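Local atomic coordinates of extracellular solute-binding protein, family 3 (Methylophaga aminisulfidivorans MP, PDB entry 5SV6), a protein that is of uncharacterised function but has a periplasmic binding protein-like architecture and, as an mxa gene product, is probably linked to methanol dehydrogenase. Residues 143-157 with 200-214. Sequence-based numbering, arbitrary orientation.
Sequences WQSPALKDMSKFAIV and LVSEVVSGKADIAHI
Parallel strands 154-156 and 211-214 pair in the sheet of one lobe of this periplasmic binding protein-like fold, and Ala155 is held by two backbone bonds to the neighbouring strand, from its N and its O. Its N donates to Ile211 O at 2.8 Å, and its O accepts from His213 N at 3.0 Å. Strand 211-214 is also bonded on its other side, where Ala212 and Ile214 pair with Ile131 and Ala129 of strand 118-133.

At the entry to the strand pair, Asp210 holds the loop before Phe154. Its OD2 accepts from both Ser152 N and Lys153 N, each at 2.9 Å. The two N-H groups come from opposite faces of the carboxylate plane, on the anti side, and both bonds are nearly straight. In return, Asp210 N donates to Lys153 O. The backbone of the loop is thus tied to one residue in both directions.

Phe154, Ile211 and His213 lie on one sheet face. Ile211 sends its branches to different partners. Ile211 CG2 meets Phe154 CD2. Ile211 CG2 also lies 3.8 Å from Met151 SE, the selenium of a selenomethionine. CG1 stands anti to the backbone N (chi1 -164°) and carries CD1 to Leu148 CD2. Helix 161-168 adds Leu166 against Phe154.

The other face carries Ala155 and Ala212, whose CB atoms touch. Helix 197-206 packs here through Leu200: Leu200 CD2 reaches Ala155 CB, and Leu200 CD1 meets Val157 CG2 at 3.8 Å.

Trp143 and His213 form a T-shaped stack, with ring planes at 64°. Ser162 and Ser235 hydrogen-bond the two imidazole nitrogens of His213, which should fix the rotation of its ring. The indole edge points at one imidazole face, and Trp143 CZ2 sits over the ring centre, 3.4 Å from His213 ND1.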
loop_
_atom_site.group_PDB
_atom_site.type_symbol
_atom_site.label_atom_id
_atom_site.label_comp_id
_atom_site.label_asym_id
_atom_site.label_seq_id
_atom_site.Cartn_x
_atom_site.Cartn_y
_atom_site.Cartn_z
ATOM N N TRP A 143 18.488 -0.851 -4.623
ATOM C CA TRP A 143 18.470 -2.082 -5.415
ATOM C C TRP A 143 19.826 -2.495 -5.981
ATOM O O TRP A 143 20.000 -3.633 -6.429
ATOM C CB TRP A 143 17.417 -1.989 -6.524
ATOM C CG TRP A 143 16.033 -2.283 -6.040
ATOM C CD1 TRP A 143 15.010 -1.397 -5.875
ATOM C CD2 TRP A 143 15.525 -3.561 -5.640
ATOM N NE1 TRP A 143 13.892 -2.045 -5.411
ATOM C CE2 TRP A 143 14.182 -3.376 -5.259
ATOM C CE3 TRP A 143 16.070 -4.844 -5.581
ATOM C CZ2 TRP A 143 13.373 -4.432 -4.823
ATOM C CZ3 TRP A 143 15.260 -5.898 -5.145
ATOM C CH2 TRP A 143 13.933 -5.679 -4.773
ATOM N N GLN A 144 20.791 -1.580 -5.948
ATOM C CA GLN A 144 22.141 -1.891 -6.409
ATOM C C GLN A 144 23.069 -2.380 -5.298
ATOM O O GLN A 144 24.239 -2.649 -5.549
ATOM C CB GLN A 144 22.763 -0.695 -7.151
ATOM C CG GLN A 144 22.329 -0.613 -8.612
ATOM C CD GLN A 144 22.912 0.584 -9.364
ATOM O OE1 GLN A 144 23.885 1.202 -8.928
ATOM N NE2 GLN A 144 22.312 0.911 -10.510
ATOM N N SER A 145 22.546 -2.512 -4.078
ATOM C CA SER A 145 23.349 -3.000 -2.958
ATOM C C SER A 145 23.856 -4.411 -3.203
ATOM O O SER A 145 23.072 -5.326 -3.479
ATOM C CB SER A 145 22.562 -2.965 -1.650
ATOM O OG SER A 145 23.214 -3.746 -0.662
ATOM N N PRO A 146 25.179 -4.600 -3.100
ATOM C CA PRO A 146 25.759 -5.928 -3.314
ATOM C C PRO A 146 25.225 -6.972 -2.333
ATOM O O PRO A 146 25.191 -8.151 -2.679
ATOM C CB PRO A 146 27.258 -5.688 -3.098
ATOM C CG PRO A 146 27.453 -4.246 -3.463
ATOM C CD PRO A 146 26.215 -3.562 -2.942
ATOM N N ALA A 147 24.804 -6.543 -1.142
ATOM C CA ALA A 147 24.213 -7.457 -0.161
ATOM C C ALA A 147 23.020 -8.250 -0.708
ATOM O O ALA A 147 22.861 -9.427 -0.395
ATOM C CB ALA A 147 23.815 -6.698 1.111
ATOM N N LEU A 148 22.183 -7.602 -1.514
ATOM C CA LEU A 148 21.008 -8.257 -2.088
ATOM C C LEU A 148 21.409 -9.451 -2.965
ATOM O O LEU A 148 20.663 -10.420 -3.086
ATOM C CB LEU A 148 20.165 -7.253 -2.893
ATOM C CG LEU A 148 19.554 -6.074 -2.119
ATOM C CD1 LEU A 148 19.148 -4.952 -3.073
ATOM C CD2 LEU A 148 18.359 -6.516 -1.272
ATOM N N LYS A 149 22.599 -9.373 -3.560
ATOM C CA LYS A 149 23.137 -10.443 -4.407
ATOM C C LYS A 149 23.451 -11.732 -3.643
ATOM O O LYS A 149 23.462 -12.825 -4.215
ATOM C CB LYS A 149 24.408 -9.959 -5.114
ATOM C CG LYS A 149 24.217 -9.480 -6.538
ATOM C CD LYS A 149 23.298 -8.276 -6.617
ATOM C CE LYS A 149 23.433 -7.576 -7.964
ATOM N NZ LYS A 149 23.501 -8.582 -9.064
ATOM N N ASP A 150 23.720 -11.607 -2.350
ATOM C CA ASP A 150 24.017 -12.767 -1.530
ATOM C C ASP A 150 22.751 -13.402 -0.946
ATOM O O ASP A 150 22.827 -14.408 -0.244
ATOM C CB ASP A 150 24.993 -12.392 -0.407
ATOM C CG ASP A 150 26.265 -11.728 -0.935
ATOM O OD1 ASP A 150 26.634 -12.011 -2.093
ATOM O OD2 ASP A 150 26.894 -10.930 -0.199
HETATM N N MSE A 151 21.592 -12.813 -1.227
HETATM C CA MSE A 151 20.336 -13.332 -0.693
HETATM C C MSE A 151 19.582 -14.154 -1.739
HETATM O O MSE A 151 19.825 -14.015 -2.935
HETATM C CB MSE A 151 19.460 -12.192 -0.182
HETATM C CG MSE A 151 20.101 -11.380 0.936
HETATM SE SE MSE A 151 19.013 -9.828 1.387
HETATM C CE MSE A 151 19.767 -9.419 3.144
ATOM N N SER A 152 18.656 -14.990 -1.274
ATOM C CA SER A 152 17.903 -15.886 -2.143
ATOM C C SER A 152 16.391 -15.844 -1.913
ATOM O O SER A 152 15.622 -16.144 -2.825
ATOM C CB SER A 152 18.397 -17.320 -1.958
ATOM O OG SER A 152 19.786 -17.395 -2.227
ATOM N N LYS A 153 15.973 -15.470 -0.703
ATOM C CA LYS A 153 14.549 -15.475 -0.337
ATOM C C LYS A 153 14.031 -14.063 -0.096
ATOM O O LYS A 153 14.376 -13.440 0.904
ATOM C CB LYS A 153 14.332 -16.308 0.932
ATOM C CG LYS A 153 14.725 -17.783 0.806
ATOM C CD LYS A 153 13.605 -18.580 0.181
ATOM C CE LYS A 153 13.983 -20.051 -0.010
ATOM N NZ LYS A 153 13.754 -20.860 1.224
ATOM N N PHE A 154 13.176 -13.586 -0.998
ATOM C CA PHE A 154 12.694 -12.211 -0.977
ATOM C C PHE A 154 11.172 -12.181 -0.801
ATOM O O PHE A 154 10.434 -12.656 -1.657
ATOM C CB PHE A 154 13.072 -11.503 -2.284
ATOM C CG PHE A 154 14.561 -11.452 -2.548
ATOM C CD1 PHE A 154 15.228 -12.554 -3.063
ATOM C CD2 PHE A 154 15.283 -10.289 -2.313
ATOM C CE1 PHE A 154 16.595 -12.513 -3.304
ATOM C CE2 PHE A 154 16.658 -10.234 -2.560
ATOM C CZ PHE A 154 17.305 -11.350 -3.061
ATOM N N ALA A 155 10.692 -11.617 0.302
ATOM C CA ALA A 155 9.248 -11.519 0.476
ATOM C C ALA A 155 8.727 -10.288 -0.274
ATOM O O ALA A 155 8.930 -9.155 0.173
ATOM C CB ALA A 155 8.900 -11.449 1.951
ATOM N N ILE A 156 8.090 -10.510 -1.427
ATOM C CA ILE A 156 7.544 -9.421 -2.239
ATOM C C ILE A 156 6.138 -9.705 -2.775
ATOM O O ILE A 156 5.659 -10.842 -2.742
ATOM C CB ILE A 156 8.448 -9.082 -3.445
ATOM C CG1 ILE A 156 8.453 -10.244 -4.448
ATOM C CG2 ILE A 156 9.870 -8.724 -2.978
ATOM C CD1 ILE A 156 8.879 -9.842 -5.842
ATOM N N VAL A 157 5.493 -8.659 -3.279
ATOM C CA VAL A 157 4.183 -8.788 -3.903
ATOM C C VAL A 157 4.319 -8.776 -5.425
ATOM O O VAL A 157 4.866 -7.833 -6.002
ATOM C CB VAL A 157 3.241 -7.646 -3.456
ATOM C CG1 VAL A 157 1.869 -7.780 -4.118
ATOM C CG2 VAL A 157 3.106 -7.628 -1.941
ATOM N N LEU A 200 4.102 -11.181 5.158
ATOM C CA LEU A 200 5.411 -10.903 4.568
ATOM C C LEU A 200 6.396 -10.357 5.607
ATOM O O LEU A 200 7.559 -10.745 5.624
ATOM C CB LEU A 200 5.295 -9.959 3.363
ATOM C CG LEU A 200 4.420 -10.483 2.214
ATOM C CD1 LEU A 200 4.391 -9.514 1.042
ATOM C CD2 LEU A 200 4.933 -11.816 1.747
ATOM N N VAL A 201 5.931 -9.473 6.484
ATOM C CA VAL A 201 6.796 -8.990 7.560
ATOM C C VAL A 201 7.203 -10.145 8.481
ATOM O O VAL A 201 8.366 -10.264 8.891
ATOM C CB VAL A 201 6.145 -7.836 8.346
ATOM C CG1 VAL A 201 7.024 -7.436 9.535
ATOM C CG2 VAL A 201 5.923 -6.639 7.417
ATOM N N SER A 202 6.245 -11.015 8.777
ATOM C CA SER A 202 6.487 -12.170 9.638
ATOM C C SER A 202 7.565 -13.108 9.099
ATOM O O SER A 202 8.306 -13.717 9.867
ATOM C CB SER A 202 5.187 -12.939 9.863
ATOM O OG SER A 202 4.364 -12.220 10.761
ATOM N N GLU A 203 7.639 -13.222 7.775
ATOM C CA GLU A 203 8.650 -14.056 7.119
ATOM C C GLU A 203 10.066 -13.546 7.393
ATOM O O GLU A 203 11.009 -14.329 7.498
ATOM C CB GLU A 203 8.402 -14.091 5.614
ATOM C CG GLU A 203 7.177 -14.882 5.216
ATOM C CD GLU A 203 7.348 -16.362 5.478
ATOM O OE1 GLU A 203 8.173 -16.996 4.789
ATOM O OE2 GLU A 203 6.671 -16.889 6.383
ATOM N N VAL A 204 10.207 -12.230 7.487
ATOM C CA VAL A 204 11.492 -11.630 7.836
ATOM C C VAL A 204 11.807 -11.888 9.306
ATOM O O VAL A 204 12.910 -12.306 9.652
ATOM C CB VAL A 204 11.518 -10.118 7.560
ATOM C CG1 VAL A 204 12.890 -9.522 7.949
ATOM C CG2 VAL A 204 11.200 -9.834 6.089
ATOM N N VAL A 205 10.827 -11.649 10.168
ATOM C CA VAL A 205 10.984 -11.924 11.596
ATOM C C VAL A 205 11.409 -13.374 11.842
ATOM O O VAL A 205 12.272 -13.641 12.685
ATOM C CB VAL A 205 9.687 -11.613 12.366
ATOM C CG1 VAL A 205 9.748 -12.159 13.786
ATOM C CG2 VAL A 205 9.421 -10.118 12.356
ATOM N N SER A 206 10.823 -14.295 11.082
ATOM C CA SER A 206 11.105 -15.720 11.238
ATOM C C SER A 206 12.424 -16.136 10.594
ATOM O O SER A 206 12.961 -17.203 10.898
ATOM C CB SER A 206 9.972 -16.561 10.649
ATOM O OG SER A 206 10.074 -16.649 9.232
ATOM N N GLY A 207 12.939 -15.306 9.691
ATOM C CA GLY A 207 14.179 -15.621 9.013
ATOM C C GLY A 207 13.985 -16.465 7.769
ATOM O O GLY A 207 14.948 -16.772 7.064
ATOM N N LYS A 208 12.740 -16.834 7.483
ATOM C CA LYS A 208 12.437 -17.584 6.275
ATOM C C LYS A 208 12.659 -16.723 5.039
ATOM O O LYS A 208 12.996 -17.231 3.967
ATOM C CB LYS A 208 11.001 -18.119 6.300
ATOM C CG LYS A 208 10.778 -19.250 7.290
ATOM C CD LYS A 208 11.619 -20.471 6.947
ATOM C CE LYS A 208 11.388 -21.596 7.949
ATOM N NZ LYS A 208 10.014 -22.187 7.847
ATOM N N ALA A 209 12.454 -15.418 5.188
ATOM C CA ALA A 209 12.830 -14.480 4.142
ATOM C C ALA A 209 14.125 -13.791 4.547
ATOM O O ALA A 209 14.280 -13.383 5.693
ATOM C CB ALA A 209 11.725 -13.449 3.904
ATOM N N ASP A 210 15.064 -13.671 3.615
ATOM C CA ASP A 210 16.248 -12.852 3.865
ATOM C C ASP A 210 15.852 -11.393 4.023
ATOM O O ASP A 210 16.487 -10.633 4.764
ATOM C CB ASP A 210 17.225 -12.981 2.696
ATOM C CG ASP A 210 17.800 -14.366 2.581
ATOM O OD1 ASP A 210 18.292 -14.870 3.608
ATOM O OD2 ASP A 210 17.751 -14.946 1.477
ATOM N N ILE A 211 14.790 -11.001 3.319
ATOM C CA ILE A 211 14.407 -9.591 3.241
ATOM C C ILE A 211 13.031 -9.462 2.607
ATOM O O ILE A 211 12.589 -10.352 1.888
ATOM C CB ILE A 211 15.433 -8.797 2.396
ATOM C CG1 ILE A 211 15.289 -7.287 2.610
ATOM C CG2 ILE A 211 15.323 -9.176 0.917
ATOM C CD1 ILE A 211 16.413 -6.470 1.977
ATOM N N ALA A 212 12.340 -8.364 2.901
ATOM C CA ALA A 212 11.092 -8.064 2.221
ATOM C C ALA A 212 11.244 -6.733 1.524
ATOM O O ALA A 212 12.067 -5.902 1.917
ATOM C CB ALA A 212 9.917 -8.015 3.210
ATOM N N HIS A 213 10.468 -6.542 0.467
ATOM C CA HIS A 213 10.386 -5.239 -0.177
ATOM C C HIS A 213 8.904 -5.010 -0.391
ATOM O O HIS A 213 8.277 -5.686 -1.210
ATOM C CB HIS A 213 11.172 -5.218 -1.489
ATOM C CG HIS A 213 11.290 -3.858 -2.103
ATOM N ND1 HIS A 213 10.538 -3.462 -3.187
ATOM C CD2 HIS A 213 12.079 -2.804 -1.788
ATOM C CE1 HIS A 213 10.865 -2.226 -3.521
ATOM N NE2 HIS A 213 11.791 -1.799 -2.681
ATOM N N ILE A 214 8.350 -4.080 0.384
ATOM C CA ILE A 214 6.903 -3.958 0.570
ATOM C C ILE A 214 6.528 -2.491 0.536
ATOM O O ILE A 214 7.285 -1.652 1.015
ATOM C CB ILE A 214 6.470 -4.486 1.979
ATOM C CG1 ILE A 214 7.000 -5.890 2.231
ATOM C CG2 ILE A 214 4.947 -4.469 2.154
ATOM C CD1 ILE A 214 6.522 -6.868 1.188
HETATM O O HOH W 1 12.512 -19.894 3.124
HETATM O O HOH W 2 6.193 -5.915 -2.852
#